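Local coordinates for acetyltransferase-like, GNAT family (Bacteroides thetaiotaomicron, PDB 3EY5), which is a GNAT-family protein that probably transfers an acetyl group to an amine nitrogen of a substrate, at residues Q8-T11 with H17-F20; E38-Y43 with G48-N53. All coordinates share one frame; numbering follows the deposited sequence.

Contact 1: Q8-T11 with H17-F20; sequences QPIT and HYKF
Ile10 lays the end of its longer branch against the root of the His17 side chain. CD1 of Ile10 comes within 3.5 Å of CB of His17. The same methyl lies 3.6 Å from CD2 of His17, so it meets both the stem and one carbon of the imidazole. CG1 of Ile10 follows at 3.6 Å from CB of His17. The two side chains cross at about a right angle. The histidine has CG anti to its carbonyl carbon, chi1 -60°, and chi2 of -29° then turns CD2 to the methyl. The imidazole also meets Phe56 edge-to-face. The second branch of Ile10 serves the next helix residue. Its CG2 methyl stands near the plane of the Tyr18 ring, at the edge, 4.4 Å from CD1 of Tyr18. This touch is loose. Thr11 adds only backbone: its carbonyl O lies 3.8 Å from CB of Tyr18. The threonine side chain points away from the helix, while the backbone N of Thr11 is hydrogen-bonded to OD2 of Asp14. The contact is mainly apolar, with one forked residue spread over two consecutive helix positions. Ile10 is buried, and it also packs on Ile54 of strand 50-57. Beyond the contact, Tyr18 reaches helix 37-46. The arrangement is plain packing at a short strand-to-helix connection. After strand 6-9 the chain turns into helix 15-28, which starts out roughly across the strand direction, consistent with the first strand and first helix of the GNAT fold.

Contact 2: E38-Y43 with G48-N53; sequences EHLREY and GNFHNN
Phe50 has CG anti to its backbone N, chi1 175°, and this carries the ring from strand 50-57 to helix 37-46. Tyr43 has CG anti to its carbonyl carbon, chi1 -83°; its CB faces the strand while the phenol leads away. The phenylalanine therefore meets the root of the tyrosine, not its ring. CD2 of Phe50 lies 3.7 Å from CB of Tyr43, and CE2 of Phe50 is 3.9 Å from that CB. The carbonyl O of Tyr43 sits near the plane of the Phe50 ring, at its edge, 3.5 Å from CD2. At the far end of the ring, CZ of Phe50 approaches CD1 of Leu40 at 4.2 Å. That methyl also lies 4.1 Å from ND2 of Asn52, and the leucine and asparagine side chains cross at about a right angle. The axes of residues 38-43 and 50-53 are 9.6 Å apart at their closest, with 106° between their directions. With an alanine at Phe50, CB of Tyr43 and the Leu40 methyl would probably lose their shared neighbour, opening a gap between helix and strand. Trp68 of strand 60-69 also meets the Phe50 ring, the planes inclined. The Tyr43 ring is engaged by Arg35 in a cation-pi interaction. ND2 of Asn52 is hydrogen-bonded to OG1 of Thr44, which belongs to helix 37-46. The chemistry implies a contact held mainly by aliphatic and aromatic carbon, with the Tyr43 carbonyl at the ring edge, while the bond from the buried Asn52 amide to Thr44 adds a polar link between helix and strand.

How the contacts relate
Both contacts set a helix against the same sheet, on the neighbouring antiparallel strands 6-9 and 50-57. Their centres are about 10 Å apart. Contact 2 is the more buried; contact 1 is partly buried, with His17 and Thr11 partly exposed. Each covers 193 Å², and neither relies on polar bonds between its own segments. Contact 1 is mostly aliphatic against the base of a histidine, whereas contact 2 uses a phenylalanine ring and has a buried amide beside it. The two meet directly. N of Ile10 is 2.7 Å from O of Asn52, a probable hydrogen bond between the strands. On the helix side, Tyr18 packs against Leu40 and Arg41.

Contact 1: Q8-T11 with H17-F20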
loop_
_atom_site.group_PDB
_atom_site.type_symbol
_atom_site.label_atom_id
_atom_site.label_comp_id
_atom_site.label_asym_id
_atom_site.label_seq_id
_atom_site.Cartn_x
_atom_site.Cartn_y
_atom_site.Cartn_z
ATOM N N GLN A 8 1.914 -13.971 -3.037
ATOM C CA GLN A 8 1.032 -14.992 -2.516
ATOM C C GLN A 8 0.219 -14.574 -1.290
ATOM O O GLN A 8 0.778 -14.185 -0.256
ATOM C CB GLN A 8 1.752 -16.338 -2.358
ATOM C CG GLN A 8 2.732 -16.500 -1.223
ATOM C CD GLN A 8 2.747 -17.970 -0.744
ATOM O OE1 GLN A 8 1.821 -18.416 -0.063
ATOM N NE2 GLN A 8 3.792 -18.719 -1.109
ATOM N N PRO A 9 -1.115 -14.598 -1.443
ATOM C CA PRO A 9 -2.022 -14.248 -0.358
ATOM C C PRO A 9 -1.648 -15.029 0.896
ATOM O O PRO A 9 -1.189 -16.171 0.824
ATOM C CB PRO A 9 -3.391 -14.688 -0.882
ATOM C CG PRO A 9 -3.258 -14.611 -2.373
ATOM C CD PRO A 9 -1.839 -14.920 -2.695
ATOM N N ILE A 10 -1.815 -14.401 2.039
ATOM C CA ILE A 10 -1.394 -15.025 3.260
ATOM C C ILE A 10 -2.472 -14.869 4.301
ATOM O O ILE A 10 -3.215 -13.889 4.305
ATOM C CB ILE A 10 0.009 -14.484 3.676
ATOM C CG1 ILE A 10 0.913 -15.611 4.088
ATOM C CG2 ILE A 10 0.002 -13.276 4.640
ATOM C CD1 ILE A 10 1.707 -16.101 2.909
ATOM N N THR A 11 -2.611 -15.895 5.130
ATOM C CA THR A 11 -3.446 -15.805 6.320
ATOM C C THR A 11 -2.547 -15.862 7.568
ATOM O O THR A 11 -1.374 -16.208 7.492
ATOM C CB THR A 11 -4.608 -16.874 6.340
ATOM O OG1 THR A 11 -4.190 -18.095 5.707
ATOM C CG2 THR A 11 -5.840 -16.334 5.604
ATOM N N HIS A 17 5.162 -16.935 7.520
ATOM C CA HIS A 17 5.007 -15.823 6.611
ATOM C C HIS A 17 4.332 -14.646 7.268
ATOM O O HIS A 17 4.735 -13.506 7.036
ATOM C CB HIS A 17 4.265 -16.240 5.365
ATOM C CG HIS A 17 4.947 -17.329 4.605
ATOM N ND1 HIS A 17 6.317 -17.504 4.622
ATOM C CD2 HIS A 17 4.448 -18.295 3.792
ATOM C CE1 HIS A 17 6.629 -18.532 3.853
ATOM N NE2 HIS A 17 5.513 -19.029 3.339
ATOM N N TYR A 18 3.316 -14.892 8.080
ATOM C CA TYR A 18 2.613 -13.764 8.688
ATOM C C TYR A 18 3.489 -12.976 9.661
ATOM O O TYR A 18 3.445 -11.728 9.681
ATOM C CB TYR A 18 1.298 -14.159 9.343
ATOM C CG TYR A 18 0.495 -12.945 9.791
ATOM C CD1 TYR A 18 -0.457 -12.356 8.944
ATOM C CD2 TYR A 18 0.697 -12.375 11.056
ATOM C CE1 TYR A 18 -1.187 -11.245 9.356
ATOM C CE2 TYR A 18 -0.024 -11.278 11.475
ATOM C CZ TYR A 18 -0.963 -10.719 10.635
ATOM O OH TYR A 18 -1.667 -9.613 11.068
ATOM N N LYS A 19 4.276 -13.702 10.450
ATOM C CA LYS A 19 5.215 -13.103 11.386
ATOM C C LYS A 19 6.292 -12.319 10.633
ATOM O O LYS A 19 6.690 -11.246 11.071
ATOM C CB LYS A 19 5.864 -14.175 12.257
ATOM C CG LYS A 19 6.316 -13.665 13.619
ATOM C CD LYS A 19 6.633 -14.823 14.556
ATOM C CE LYS A 19 6.835 -14.350 16.007
ATOM N NZ LYS A 19 5.564 -14.335 16.813
ATOM N N PHE A 20 6.753 -12.860 9.508
ATOM C CA PHE A 20 7.672 -12.148 8.635
ATOM C C PHE A 20 7.078 -10.803 8.181
ATOM O O PHE A 20 7.731 -9.771 8.282
ATOM C CB PHE A 20 8.038 -12.999 7.401
ATOM C CG PHE A 20 8.765 -12.225 6.315
ATOM C CD1 PHE A 20 10.137 -11.992 6.404
ATOM C CD2 PHE A 20 8.071 -11.712 5.214
ATOM C CE1 PHE A 20 10.804 -11.282 5.405
ATOM C CE2 PHE A 20 8.737 -11.002 4.209
ATOM C CZ PHE A 20 10.105 -10.788 4.308
#

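Contact 2: E38-Y43 with G48-N53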
loop_
_atom_site.group_PDB
_atom_site.type_symbol
_atom_site.label_atom_id
_atom_site.label_comp_id
_atom_site.label_asym_id
_atom_site.label_seq_id
_atom_site.Cartn_x
_atom_site.Cartn_y
_atom_site.Cartn_z
ATOM N N GLU A 38 -3.359 -6.460 16.495
ATOM C CA GLU A 38 -4.508 -7.353 16.694
ATOM C C GLU A 38 -5.586 -7.143 15.627
ATOM O O GLU A 38 -6.212 -8.110 15.216
ATOM C CB GLU A 38 -5.120 -7.268 18.117
ATOM C CG GLU A 38 -5.940 -8.562 18.473
ATOM C CD GLU A 38 -7.103 -8.368 19.470
ATOM O OE1 GLU A 38 -7.240 -7.266 20.050
ATOM O OE2 GLU A 38 -7.888 -9.335 19.687
ATOM N N HIS A 39 -5.778 -5.891 15.186
ATOM C CA HIS A 39 -6.769 -5.542 14.152
ATOM C C HIS A 39 -6.321 -5.974 12.762
ATOM O O HIS A 39 -7.126 -6.393 11.910
ATOM C CB HIS A 39 -6.981 -4.036 14.102
ATOM C CG HIS A 39 -7.716 -3.480 15.275
ATOM N ND1 HIS A 39 -8.153 -4.259 16.326
ATOM C CD2 HIS A 39 -8.079 -2.210 15.571
ATOM C CE1 HIS A 39 -8.760 -3.494 17.216
ATOM N NE2 HIS A 39 -8.727 -2.245 16.781
ATOM N N LEU A 40 -5.032 -5.793 12.511
ATOM C CA LEU A 40 -4.453 -6.180 11.244
ATOM C C LEU A 40 -4.624 -7.699 11.039
ATOM O O LEU A 40 -4.922 -8.165 9.942
ATOM C CB LEU A 40 -3.001 -5.774 11.234
ATOM C CG LEU A 40 -2.176 -6.479 10.184
ATOM C CD1 LEU A 40 -2.615 -6.048 8.761
ATOM C CD2 LEU A 40 -0.686 -6.209 10.461
ATOM N N ARG A 41 -4.428 -8.458 12.108
ATOM C CA ARG A 41 -4.720 -9.894 12.084
ATOM C C ARG A 41 -6.175 -10.168 11.696
ATOM O O ARG A 41 -6.446 -10.999 10.813
ATOM C CB ARG A 41 -4.395 -10.527 13.433
ATOM C CG ARG A 41 -2.898 -10.553 13.732
ATOM C CD ARG A 41 -2.611 -11.314 15.017
ATOM N NE ARG A 41 -2.905 -12.746 14.893
ATOM C CZ ARG A 41 -1.995 -13.683 14.623
ATOM N NH1 ARG A 41 -0.712 -13.348 14.454
ATOM N NH2 ARG A 41 -2.371 -14.955 14.532
ATOM N N GLU A 42 -7.092 -9.440 12.328
ATOM C CA GLU A 42 -8.513 -9.572 12.069
ATOM C C GLU A 42 -8.901 -9.237 10.609
ATOM O O GLU A 42 -9.677 -9.970 9.998
ATOM C CB GLU A 42 -9.299 -8.727 13.074
ATOM C CG GLU A 42 -9.122 -9.226 14.544
ATOM C CD GLU A 42 -9.583 -8.238 15.647
ATOM O OE1 GLU A 42 -10.182 -7.175 15.365
ATOM O OE2 GLU A 42 -9.343 -8.551 16.833
ATOM N N TYR A 43 -8.347 -8.151 10.059
ATOM C CA TYR A 43 -8.607 -7.754 8.670
ATOM C C TYR A 43 -8.097 -8.840 7.724
ATOM O O TYR A 43 -8.777 -9.236 6.776
ATOM C CB TYR A 43 -7.925 -6.401 8.349
ATOM C CG TYR A 43 -8.700 -5.150 8.772
ATOM C CD1 TYR A 43 -9.184 -4.242 7.823
ATOM C CD2 TYR A 43 -8.963 -4.879 10.120
ATOM C CE1 TYR A 43 -9.919 -3.095 8.222
ATOM C CE2 TYR A 43 -9.675 -3.732 10.524
ATOM C CZ TYR A 43 -10.144 -2.850 9.581
ATOM O OH TYR A 43 -10.852 -1.738 9.985
ATOM N N GLY A 48 -12.789 -9.977 3.356
ATOM C CA GLY A 48 -12.662 -10.669 2.065
ATOM C C GLY A 48 -12.091 -9.851 0.929
ATOM O O GLY A 48 -11.369 -10.388 0.086
ATOM N N ASN A 49 -12.404 -8.557 0.909
ATOM C CA ASN A 49 -11.796 -7.650 -0.050
ATOM C C ASN A 49 -10.486 -6.979 0.476
ATOM O O ASN A 49 -9.990 -6.059 -0.140
ATOM C CB ASN A 49 -12.822 -6.598 -0.452
ATOM C CG ASN A 49 -13.099 -5.616 0.666
ATOM O OD1 ASN A 49 -13.211 -6.000 1.829
ATOM N ND2 ASN A 49 -13.186 -4.338 0.328
ATOM N N PHE A 50 -9.944 -7.452 1.602
ATOM C CA PHE A 50 -8.628 -7.036 2.075
ATOM C C PHE A 50 -7.654 -8.184 1.826
ATOM O O PHE A 50 -7.927 -9.343 2.170
ATOM C CB PHE A 50 -8.639 -6.608 3.584
ATOM C CG PHE A 50 -7.250 -6.293 4.145
ATOM C CD1 PHE A 50 -6.574 -5.138 3.754
ATOM C CD2 PHE A 50 -6.600 -7.184 5.007
ATOM C CE1 PHE A 50 -5.268 -4.854 4.223
ATOM C CE2 PHE A 50 -5.289 -6.918 5.480
ATOM C CZ PHE A 50 -4.633 -5.748 5.085
ATOM N N HIS A 51 -6.508 -7.878 1.244
ATOM C CA HIS A 51 -5.593 -8.933 0.860
ATOM C C HIS A 51 -4.191 -8.649 1.375
ATOM O O HIS A 51 -3.576 -7.624 1.032
ATOM C CB HIS A 51 -5.549 -9.083 -0.658
ATOM C CG HIS A 51 -6.876 -9.392 -1.277
ATOM N ND1 HIS A 51 -7.333 -10.680 -1.451
ATOM C CD2 HIS A 51 -7.849 -8.580 -1.756
ATOM C CE1 HIS A 51 -8.528 -10.654 -2.019
ATOM N NE2 HIS A 51 -8.866 -9.391 -2.206
ATOM N N ASN A 52 -3.701 -9.569 2.197
ATOM C CA ASN A 52 -2.343 -9.509 2.720
ATOM C C ASN A 52 -1.460 -10.495 1.950
ATOM O O ASN A 52 -1.769 -11.684 1.889
ATOM C CB ASN A 52 -2.378 -9.858 4.219
ATOM C CG ASN A 52 -1.167 -9.350 4.973
ATOM O OD1 ASN A 52 -0.078 -9.159 4.392
ATOM N ND2 ASN A 52 -1.351 -9.104 6.291
ATOM N N ASN A 53 -0.386 -10.004 1.336
ATOM C CA ASN A 53 0.434 -10.847 0.482
ATOM C C ASN A 53 1.904 -10.763 0.779
ATOM O O ASN A 53 2.435 -9.670 1.000
ATOM C CB ASN A 53 0.250 -10.511 -1.009
ATOM C CG ASN A 53 -1.197 -10.418 -1.420
ATOM O OD1 ASN A 53 -1.737 -11.340 -2.042
ATOM N ND2 ASN A 53 -1.836 -9.268 -1.116
#